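Local coordinates for protein salicylaldehyde dehydrogenase NahF (Pseudomonas putida, PDB 4JZ6) that binds salicylaldehyde and probably oxidises it to salicylate with NAD(+), a step of naphthalene degradation, as a member of the aldehyde dehydrogenase family, at residues 144-150 and 491-496; 185-191 and 214-220; 344-350 and 373-378. All blocks are in the same frame, centred on the assembly; numbering follows the deposited sequence.

Interaction 1: 144-150 and 491-496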
loop_
_atom_site.group_PDB
_atom_site.type_symbol
_atom_site.label_atom_id
_atom_site.label_comp_id
_atom_site.label_asym_id
_atom_site.label_seq_id
_atom_site.Cartn_x
_atom_site.Cartn_y
_atom_site.Cartn_z
ATOM N N LYS A 144 -24.944 4.286 16.852
ATOM C CA LYS A 144 -25.078 3.458 18.041
ATOM C C LYS A 144 -25.051 4.311 19.304
ATOM O O LYS A 144 -24.209 5.201 19.447
ATOM C CB LYS A 144 -23.946 2.435 18.065
ATOM C CG LYS A 144 -24.216 1.178 18.865
ATOM C CD LYS A 144 -23.552 -0.009 18.178
ATOM C CE LYS A 144 -23.146 -1.084 19.166
ATOM N NZ LYS A 144 -22.308 -2.119 18.501
ATOM N N ALA A 145 -25.975 4.043 20.220
ATOM C CA ALA A 145 -26.064 4.833 21.443
ATOM C C ALA A 145 -25.027 4.397 22.473
ATOM O O ALA A 145 -24.615 3.234 22.491
ATOM C CB ALA A 145 -27.461 4.752 22.031
ATOM N N GLU A 146 -24.619 5.340 23.322
ATOM C CA GLU A 146 -23.695 5.079 24.425
ATOM C C GLU A 146 -22.423 4.386 23.951
ATOM O O GLU A 146 -21.890 3.512 24.637
ATOM C CB GLU A 146 -24.377 4.247 25.511
ATOM C CG GLU A 146 -25.603 4.910 26.096
ATOM C CD GLU A 146 -26.245 4.088 27.189
ATOM O OE1 GLU A 146 -25.620 3.101 27.631
ATOM O OE2 GLU A 146 -27.374 4.426 27.612
ATOM N N THR A 147 -21.941 4.782 22.777
ATOM C CA THR A 147 -20.792 4.128 22.167
ATOM C C THR A 147 -19.754 5.133 21.697
ATOM O O THR A 147 -20.083 6.129 21.059
ATOM C CB THR A 147 -21.219 3.286 20.951
ATOM O OG1 THR A 147 -22.225 2.343 21.344
ATOM C CG2 THR A 147 -20.037 2.541 20.367
ATOM N N LEU A 148 -18.493 4.869 22.006
ATOM C CA LEU A 148 -17.413 5.640 21.414
ATOM C C LEU A 148 -16.857 4.887 20.229
ATOM O O LEU A 148 -16.486 3.721 20.353
ATOM C CB LEU A 148 -16.305 5.874 22.430
ATOM C CG LEU A 148 -16.104 7.319 22.855
ATOM C CD1 LEU A 148 -17.446 8.006 22.881
ATOM C CD2 LEU A 148 -15.432 7.364 24.219
ATOM N N SER A 149 -16.818 5.542 19.077
ATOM C CA SER A 149 -16.126 4.981 17.925
ATOM C C SER A 149 -14.920 5.851 17.610
ATOM O O SER A 149 -15.025 7.077 17.574
ATOM C CB SER A 149 -17.046 4.874 16.711
ATOM O OG SER A 149 -16.354 4.304 15.614
ATOM N N MET A 150 -13.775 5.218 17.387
ATOM C CA MET A 150 -12.545 5.959 17.186
ATOM C C MET A 150 -11.536 5.154 16.387
ATOM O O MET A 150 -11.670 3.937 16.249
ATOM C CB MET A 150 -11.932 6.333 18.536
ATOM C CG MET A 150 -11.366 5.135 19.294
ATOM S SD MET A 150 -10.927 5.500 21.006
ATOM C CE MET A 150 -12.545 5.675 21.764
ATOM N N ILE A 491 -16.166 1.401 22.011
ATOM C CA ILE A 491 -16.450 1.125 23.412
ATOM C C ILE A 491 -17.961 1.155 23.593
ATOM O O ILE A 491 -18.590 2.206 23.477
ATOM C CB ILE A 491 -15.774 2.144 24.348
ATOM C CG1 ILE A 491 -14.279 2.248 24.034
ATOM C CG2 ILE A 491 -15.974 1.739 25.800
ATOM C CD1 ILE A 491 -13.559 3.247 24.886
ATOM N N GLU A 492 -18.542 -0.005 23.870
ATOM C CA GLU A 492 -19.983 -0.169 23.753
ATOM C C GLU A 492 -20.621 -0.460 25.100
ATOM O O GLU A 492 -19.946 -0.921 26.021
ATOM C CB GLU A 492 -20.283 -1.286 22.750
ATOM C CG GLU A 492 -19.586 -1.084 21.408
ATOM C CD GLU A 492 -19.711 -2.285 20.490
ATOM O OE1 GLU A 492 -20.709 -3.027 20.622
ATOM O OE2 GLU A 492 -18.810 -2.494 19.644
ATOM N N PRO A 493 -21.929 -0.166 25.228
ATOM C CA PRO A 493 -22.637 -0.454 26.476
ATOM C C PRO A 493 -22.749 -1.953 26.699
ATOM O O PRO A 493 -22.642 -2.718 25.745
ATOM C CB PRO A 493 -24.025 0.154 26.236
ATOM C CG PRO A 493 -24.176 0.203 24.765
ATOM C CD PRO A 493 -22.811 0.482 24.240
ATOM N N PHE A 494 -22.941 -2.370 27.944
ATOM C CA PHE A 494 -23.108 -3.785 28.225
ATOM C C PHE A 494 -24.397 -4.290 27.583
ATOM O O PHE A 494 -24.396 -5.299 26.877
ATOM C CB PHE A 494 -23.102 -4.048 29.732
ATOM C CG PHE A 494 -21.865 -3.548 30.430
ATOM C CD1 PHE A 494 -20.612 -4.008 30.064
ATOM C CD2 PHE A 494 -21.955 -2.621 31.453
ATOM C CE1 PHE A 494 -19.480 -3.552 30.699
ATOM C CE2 PHE A 494 -20.823 -2.166 32.094
ATOM C CZ PHE A 494 -19.586 -2.632 31.716
ATOM N N GLU A 495 -25.487 -3.564 27.803
ATOM C CA GLU A 495 -26.783 -3.940 27.257
ATOM C C GLU A 495 -27.001 -3.381 25.853
ATOM O O GLU A 495 -27.073 -2.168 25.665
ATOM C CB GLU A 495 -27.905 -3.473 28.188
ATOM C CG GLU A 495 -28.869 -4.574 28.607
ATOM C CD GLU A 495 -29.754 -5.049 27.462
ATOM O OE1 GLU A 495 -30.446 -4.207 26.849
ATOM O OE2 GLU A 495 -29.756 -6.267 27.176
ATOM N N GLN A 496 -27.092 -4.273 24.872
ATOM C CA GLN A 496 -27.502 -3.897 23.518
ATOM C C GLN A 496 -28.317 -5.015 22.844
ATOM O O GLN A 496 -28.285 -6.167 23.276
ATOM C CB GLN A 496 -26.301 -3.470 22.662
ATOM C CG GLN A 496 -25.129 -4.432 22.671
ATOM C CD GLN A 496 -23.903 -3.874 21.949
ATOM O OE1 GLN A 496 -23.873 -3.783 20.719
ATOM N NE2 GLN A 496 -22.889 -3.500 22.717
#
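Leu148 and Ile491 form an antiparallel hydrogen-bonded pair, Leu148 N lying 3.0 Å from Ile491 O and Ile491 N 2.9 Å from Leu148 O, while the preceding Thr147 presses its CA hydrogen against the same carbonyl of Ile491. On the face that carries both side chains of this pair, the two CB atoms pack together. Met150 joins them from two residues along: the bend at its last torsion (chi3 72°) turns CE back to within 4.1 Å of Ile491 CD1. Thr147 instead runs alongside Glu492, pointing the same way, with its CG2 placed 3.8 Å from Glu492 CG.

The strands belong to a small antiparallel sheet of 139-140, 148-154 and 485-491, and the centre of the contact lies about 45 Å from that of the chain, consistent with the protruding oligomerisation arm of aldehyde dehydrogenases. Ile491 also pairs in parallel with a strand of the second subunit, carrying the sheet across the interface.

Past the paired residues, Pro493 lays its ring against the turn of the other segment, CD coming 3.2 Å from Glu146 O. A polar cluster gathers beside it. Lys144 NZ makes a salt bridge of 2.8 Å to Glu492 OE1, weak as a hydrogen bond, and a further weak bond to Gln496 OE1. The amide of Gln496 is held flat between two acceptors near its own plane: NE2 donates to Pro493 O and to the anti lone pair of Glu492 OE1. OE2 of Glu492 is hydrogen-bonded to Thr490 and to Gln456 of the second subunit. With an alanine in place of Glu492, Lys144 would probably be left without its charged mate and the Gln496 amide, short of one acceptor, set freer to turn. Within 144-150, Thr147 OG1 donates to Ala145 O from above the carbonyl plane.

Interaction 2: 185-191 and 214-220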
loop_
_atom_site.group_PDB
_atom_site.type_symbol
_atom_site.label_atom_id
_atom_site.label_comp_id
_atom_site.label_asym_id
_atom_site.label_seq_id
_atom_site.Cartn_x
_atom_site.Cartn_y
_atom_site.Cartn_z
ATOM N N THR A 185 10.758 -0.645 15.412
ATOM C CA THR A 185 12.188 -0.917 15.387
ATOM C C THR A 185 12.524 -1.336 13.966
ATOM O O THR A 185 11.633 -1.740 13.213
ATOM C CB THR A 185 12.581 -2.021 16.379
ATOM O OG1 THR A 185 12.124 -3.289 15.895
ATOM C CG2 THR A 185 11.968 -1.749 17.739
ATOM N N VAL A 186 13.789 -1.226 13.578
ATOM C CA VAL A 186 14.128 -1.455 12.180
ATOM C C VAL A 186 15.404 -2.263 11.930
ATOM O O VAL A 186 16.419 -2.085 12.600
ATOM C CB VAL A 186 14.132 -0.118 11.380
ATOM C CG1 VAL A 186 14.314 1.052 12.321
ATOM C CG2 VAL A 186 15.201 -0.112 10.288
ATOM N N VAL A 187 15.314 -3.181 10.973
ATOM C CA VAL A 187 16.486 -3.814 10.397
ATOM C C VAL A 187 16.886 -3.003 9.164
ATOM O O VAL A 187 16.182 -2.998 8.149
ATOM C CB VAL A 187 16.210 -5.277 10.015
ATOM C CG1 VAL A 187 17.432 -5.894 9.353
ATOM C CG2 VAL A 187 15.809 -6.076 11.243
ATOM N N PHE A 188 18.009 -2.299 9.285
ATOM C CA PHE A 188 18.516 -1.395 8.260
ATOM C C PHE A 188 19.525 -2.126 7.383
ATOM O O PHE A 188 20.614 -2.475 7.834
ATOM C CB PHE A 188 19.157 -0.184 8.956
ATOM C CG PHE A 188 19.958 0.725 8.045
ATOM C CD1 PHE A 188 19.653 0.863 6.698
ATOM C CD2 PHE A 188 21.024 1.459 8.564
ATOM C CE1 PHE A 188 20.404 1.701 5.888
ATOM C CE2 PHE A 188 21.769 2.303 7.762
ATOM C CZ PHE A 188 21.462 2.426 6.424
ATOM N N LYS A 189 19.159 -2.357 6.125
ATOM C CA LYS A 189 20.067 -2.963 5.162
ATOM C C LYS A 189 20.708 -1.880 4.310
ATOM O O LYS A 189 20.029 -1.220 3.520
ATOM C CB LYS A 189 19.323 -3.946 4.264
ATOM C CG LYS A 189 20.169 -4.510 3.134
ATOM C CD LYS A 189 21.244 -5.451 3.652
ATOM C CE LYS A 189 22.103 -6.002 2.508
ATOM N NZ LYS A 189 22.709 -4.933 1.645
ATOM N N GLY A 190 22.017 -1.707 4.478
ATOM C CA GLY A 190 22.752 -0.656 3.799
ATOM C C GLY A 190 23.241 -1.050 2.420
ATOM O O GLY A 190 22.948 -2.148 1.936
ATOM N N SER A 191 23.995 -0.153 1.788
ATOM C CA SER A 191 24.452 -0.369 0.420
ATOM C C SER A 191 25.890 -0.854 0.346
ATOM O O SER A 191 26.746 -0.437 1.134
ATOM C CB SER A 191 24.322 0.908 -0.398
ATOM O OG SER A 191 24.972 0.748 -1.644
ATOM N N VAL A 214 16.717 -1.224 18.785
ATOM C CA VAL A 214 15.743 -0.400 18.087
ATOM C C VAL A 214 16.196 -0.160 16.645
ATOM O O VAL A 214 15.380 -0.146 15.725
ATOM C CB VAL A 214 15.479 0.921 18.825
ATOM C CG1 VAL A 214 14.448 1.739 18.083
ATOM C CG2 VAL A 214 14.992 0.640 20.231
ATOM N N LEU A 215 17.502 0.014 16.455
ATOM C CA LEU A 215 18.085 0.084 15.117
ATOM C C LEU A 215 19.190 -0.951 14.949
ATOM O O LEU A 215 20.139 -0.995 15.727
ATOM C CB LEU A 215 18.643 1.477 14.830
ATOM C CG LEU A 215 19.363 1.641 13.485
ATOM C CD1 LEU A 215 18.398 1.452 12.323
ATOM C CD2 LEU A 215 20.050 2.994 13.395
ATOM N N ASN A 216 19.061 -1.782 13.922
ATOM C CA ASN A 216 20.040 -2.822 13.651
ATOM C C ASN A 216 20.520 -2.724 12.204
ATOM O O ASN A 216 19.712 -2.597 11.284
ATOM C CB ASN A 216 19.443 -4.198 13.946
ATOM C CG ASN A 216 18.937 -4.318 15.380
ATOM O OD1 ASN A 216 19.661 -4.768 16.268
ATOM N ND2 ASN A 216 17.695 -3.906 15.611
ATOM N N TYR A 217 21.834 -2.780 12.008
ATOM C CA TYR A 217 22.433 -2.447 10.719
ATOM C C TYR A 217 23.105 -3.637 10.050
ATOM O O TYR A 217 23.906 -4.344 10.661
ATOM C CB TYR A 217 23.431 -1.297 10.901
ATOM C CG TYR A 217 24.330 -1.018 9.715
ATOM C CD1 TYR A 217 25.714 -0.992 9.861
ATOM C CD2 TYR A 217 23.801 -0.766 8.453
ATOM C CE1 TYR A 217 26.549 -0.727 8.784
ATOM C CE2 TYR A 217 24.632 -0.502 7.364
ATOM C CZ TYR A 217 26.004 -0.482 7.539
ATOM O OH TYR A 217 26.832 -0.223 6.469
ATOM N N LEU A 218 22.775 -3.845 8.781
ATOM C CA LEU A 218 23.348 -4.934 8.008
ATOM C C LEU A 218 23.866 -4.424 6.673
ATOM O O LEU A 218 23.248 -3.564 6.038
ATOM C CB LEU A 218 22.303 -6.012 7.743
ATOM C CG LEU A 218 21.709 -6.762 8.929
ATOM C CD1 LEU A 218 20.482 -7.507 8.457
ATOM C CD2 LEU A 218 22.724 -7.717 9.512
ATOM N N ASN A 219 25.008 -4.955 6.255
ATOM C CA ASN A 219 25.524 -4.699 4.923
ATOM C C ASN A 219 26.181 -5.962 4.395
ATOM O O ASN A 219 26.570 -6.836 5.174
ATOM C CB ASN A 219 26.513 -3.536 4.934
ATOM C CG ASN A 219 26.428 -2.696 3.680
ATOM O OD1 ASN A 219 26.079 -3.198 2.611
ATOM N ND2 ASN A 219 26.735 -1.406 3.803
ATOM N N SER A 220 26.290 -6.073 3.076
ATOM C CA SER A 220 26.865 -7.268 2.477
ATOM C C SER A 220 27.368 -7.020 1.064
ATOM O O SER A 220 27.055 -6.004 0.444
ATOM C CB SER A 220 25.835 -8.396 2.449
ATOM O OG SER A 220 24.726 -8.047 1.634
#
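Val186 and Leu215, Val187 and Asn216, Phe188 and Tyr217, and Lys189 and Leu218 are the successive partners of two parallel strands whose axes, taken over these short segments, are inclined by 25°. The backbone bonds pass back and forth between them, from Val186 N to Val214 O at one end, through Asn216 N to Val186 O, Phe188 N to Asn216 O and Leu218 N to Phe188 O, to Gly190 N, which meets Leu218 O at 2.7 Å.

Apolar contacts form on both faces. On the face of Val186, Phe188, Leu215 and Tyr217, the methyl CD1 of Leu215 reaches Phe188 CB at 3.8 Å. The side chains of Phe188 and Tyr217 run alongside each other, pointing the same way, since both hold CG opposite the backbone N (chi1 169° and 168°). Tyr217 CE2 sits over one face of the Phe188 ring, although the planes are inclined and the pair is oblique; Gly190 CA lies at the edge of the Tyr217 ring. The opposite face brings Val187 CG1 to 3.6 Å from Leu218 CD1.

Polar side chains tie up the C-terminal ends. Asn219 ND2 bridges two oxygens close to its amide plane, donating to Ser191 O at 2.8 Å, well above that carbonyl's plane, and to Tyr217 OH at 2.9 Å, which fixes the turn of the amide. Its OD1 takes the N-H of Ser220. Lys189, kinked at chi2 and chi4, folds NZ back onto Gly190 O and passes CE by Ser220 OG at 3.4 Å.

Helices 170-181 and 195-208 pack on the Phe188 face and helix 225-233 on the other, while strand 159-162 continues the sheet beyond 186-189. Joined through helix 195-208, the two strands make a beta-alpha-beta crossover, the building unit of the Rossmann-like NAD-binding domain of aldehyde dehydrogenases.

Interaction 3: 344-350 and 373-378; sequences MVSPNSG and AQGAVM
Met344, Ala376 and Gly375 carry the contact between the approach to helix 349-362 and a type II' beta turn, Gln374 to Val377, in the connection from strand 366-369 to its antiparallel neighbour 381-384. Met344 holds the turn by backbone and side chain together. Its N-H points almost straight (171°) at a lone pair of Ala376 O, 2.8 Å away, and its CB packs against the methyl of Ala376. Beyond CB the chain extends and then bends at the last torsion (chi3 -63°), which brings CE over to Gly375 O at 3.4 Å and close to Met378 CB. Ile353 of helix 349-362 touches both methionine side chains.

The methyl of Ala376 points back into the first segment, 3.2 Å from Met344 O and near Ser346 O. Gly375 takes the second turn position with positive phi, a conformation that favours glycine, and its CA lies against Pro347 CA. At the start of the helix, Ser346 O receives both the N-H and the hydroxyl of Ser349. Next to it, Gly350 N makes a weak bond to Gly375 O, and Gly350 CA rests 3.7 Å from Ala373 CB.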
loop_
_atom_site.group_PDB
_atom_site.type_symbol
_atom_site.label_atom_id
_atom_site.label_comp_id
_atom_site.label_asym_id
_atom_site.label_seq_id
_atom_site.Cartn_x
_atom_site.Cartn_y
_atom_site.Cartn_z
ATOM N N MET A 344 31.097 8.350 -11.446
ATOM C CA MET A 344 29.928 7.526 -11.171
ATOM C C MET A 344 30.289 6.438 -10.174
ATOM O O MET A 344 31.444 6.317 -9.778
ATOM C CB MET A 344 29.362 6.938 -12.461
ATOM C CG MET A 344 28.812 8.005 -13.381
ATOM S SD MET A 344 28.122 7.395 -14.923
ATOM C CE MET A 344 29.573 6.668 -15.683
ATOM N N VAL A 345 29.303 5.648 -9.764
ATOM C CA VAL A 345 29.470 4.757 -8.616
ATOM C C VAL A 345 30.270 3.491 -8.916
ATOM O O VAL A 345 30.970 2.972 -8.045
ATOM C CB VAL A 345 28.099 4.372 -7.989
ATOM C CG1 VAL A 345 27.311 3.463 -8.922
ATOM C CG2 VAL A 345 28.286 3.702 -6.640
ATOM N N SER A 346 30.179 3.005 -10.148
ATOM C CA SER A 346 30.716 1.693 -10.480
ATOM C C SER A 346 31.344 1.686 -11.863
ATOM O O SER A 346 30.871 2.381 -12.761
ATOM C CB SER A 346 29.594 0.652 -10.414
ATOM O OG SER A 346 30.038 -0.636 -10.804
ATOM N N PRO A 347 32.404 0.879 -12.049
ATOM C CA PRO A 347 33.086 0.757 -13.347
ATOM C C PRO A 347 32.211 0.028 -14.362
ATOM O O PRO A 347 32.714 -0.739 -15.180
ATOM C CB PRO A 347 34.309 -0.112 -13.026
ATOM C CG PRO A 347 34.421 -0.119 -11.522
ATOM C CD PRO A 347 33.036 0.047 -11.011
ATOM N N ASN A 348 30.912 0.288 -14.302
ATOM C CA ASN A 348 29.921 -0.471 -15.026
ATOM C C ASN A 348 28.862 0.497 -15.491
ATOM O O ASN A 348 28.144 0.244 -16.458
ATOM C CB ASN A 348 29.275 -1.481 -14.077
ATOM C CG ASN A 348 29.503 -2.914 -14.499
ATOM O OD1 ASN A 348 30.199 -3.668 -13.820
ATOM N ND2 ASN A 348 28.904 -3.304 -15.620
ATOM N N SER A 349 28.766 1.609 -14.770
ATOM C CA SER A 349 27.728 2.600 -14.999
ATOM C C SER A 349 27.780 3.096 -16.432
ATOM O O SER A 349 26.743 3.335 -17.053
ATOM C CB SER A 349 27.902 3.773 -14.037
ATOM O OG SER A 349 28.143 3.320 -12.718
ATOM N N GLY A 350 28.994 3.240 -16.954
ATOM C CA GLY A 350 29.185 3.711 -18.312
ATOM C C GLY A 350 28.845 2.655 -19.343
ATOM O O GLY A 350 28.518 2.969 -20.485
ATOM N N ALA A 373 30.985 7.206 -22.365
ATOM C CA ALA A 373 31.582 6.992 -21.059
ATOM C C ALA A 373 32.629 5.888 -21.085
ATOM O O ALA A 373 32.819 5.205 -22.091
ATOM C CB ALA A 373 30.502 6.673 -20.033
ATOM N N GLN A 374 33.317 5.732 -19.963
ATOM C CA GLN A 374 34.257 4.643 -19.780
ATOM C C GLN A 374 34.361 4.372 -18.291
ATOM O O GLN A 374 34.858 5.208 -17.541
ATOM C CB GLN A 374 35.626 5.007 -20.346
ATOM C CG GLN A 374 36.590 3.840 -20.361
ATOM C CD GLN A 374 36.116 2.713 -21.255
ATOM O OE1 GLN A 374 35.721 2.939 -22.401
ATOM N NE2 GLN A 374 36.147 1.489 -20.733
ATOM N N GLY A 375 33.882 3.209 -17.862
ATOM C CA GLY A 375 33.817 2.905 -16.446
ATOM C C GLY A 375 32.933 3.921 -15.754
ATOM O O GLY A 375 31.781 4.115 -16.139
ATOM N N ALA A 376 33.478 4.589 -14.743
ATOM C CA ALA A 376 32.707 5.563 -13.985
ATOM C C ALA A 376 33.016 6.995 -14.405
ATOM O O ALA A 376 32.593 7.944 -13.747
ATOM C CB ALA A 376 32.945 5.382 -12.498
ATOM N N VAL A 377 33.743 7.149 -15.504
ATOM C CA VAL A 377 34.124 8.471 -15.987
ATOM C C VAL A 377 33.350 8.864 -17.250
ATOM O O VAL A 377 33.343 8.129 -18.241
ATOM C CB VAL A 377 35.643 8.545 -16.257
ATOM C CG1 VAL A 377 36.045 9.951 -16.666
ATOM C CG2 VAL A 377 36.419 8.105 -15.031
ATOM N N MET A 378 32.697 10.024 -17.205
ATOM C CA MET A 378 31.904 10.517 -18.329
ATOM C C MET A 378 31.814 12.034 -18.278
ATOM O O MET A 378 31.629 12.608 -17.206
ATOM C CB MET A 378 30.492 9.928 -18.281
ATOM C CG MET A 378 29.619 10.252 -19.494
ATOM S SD MET A 378 28.009 9.420 -19.446
ATOM C CE MET A 378 27.402 9.784 -21.089
#

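Overall arrangement
Along the chain, interaction 1 joins segments 341 residues apart and encloses the other two, which follow one another, 2 closing over helix 195-208, 3 over most of helix 349-362 and strand 366-369. Interactions 2 and 3 are nearer each other, their centres about 28 Å apart and their nearest atoms about 7 Å, without touching; 2 lies within the sheet of the Rossmann-like domain, at its edge strand 215-218, and 3 beside the sheet that holds 366-369 and 381-384. Interaction 1 stands apart on a separate small sheet, its centre about 44 Å from that of interaction 2 and about 65 Å from that of interaction 3, across the chain's centre. The set thus samples the buried core of the probable NAD-binding domain, a partly buried turn and the arm that meets the second subunit.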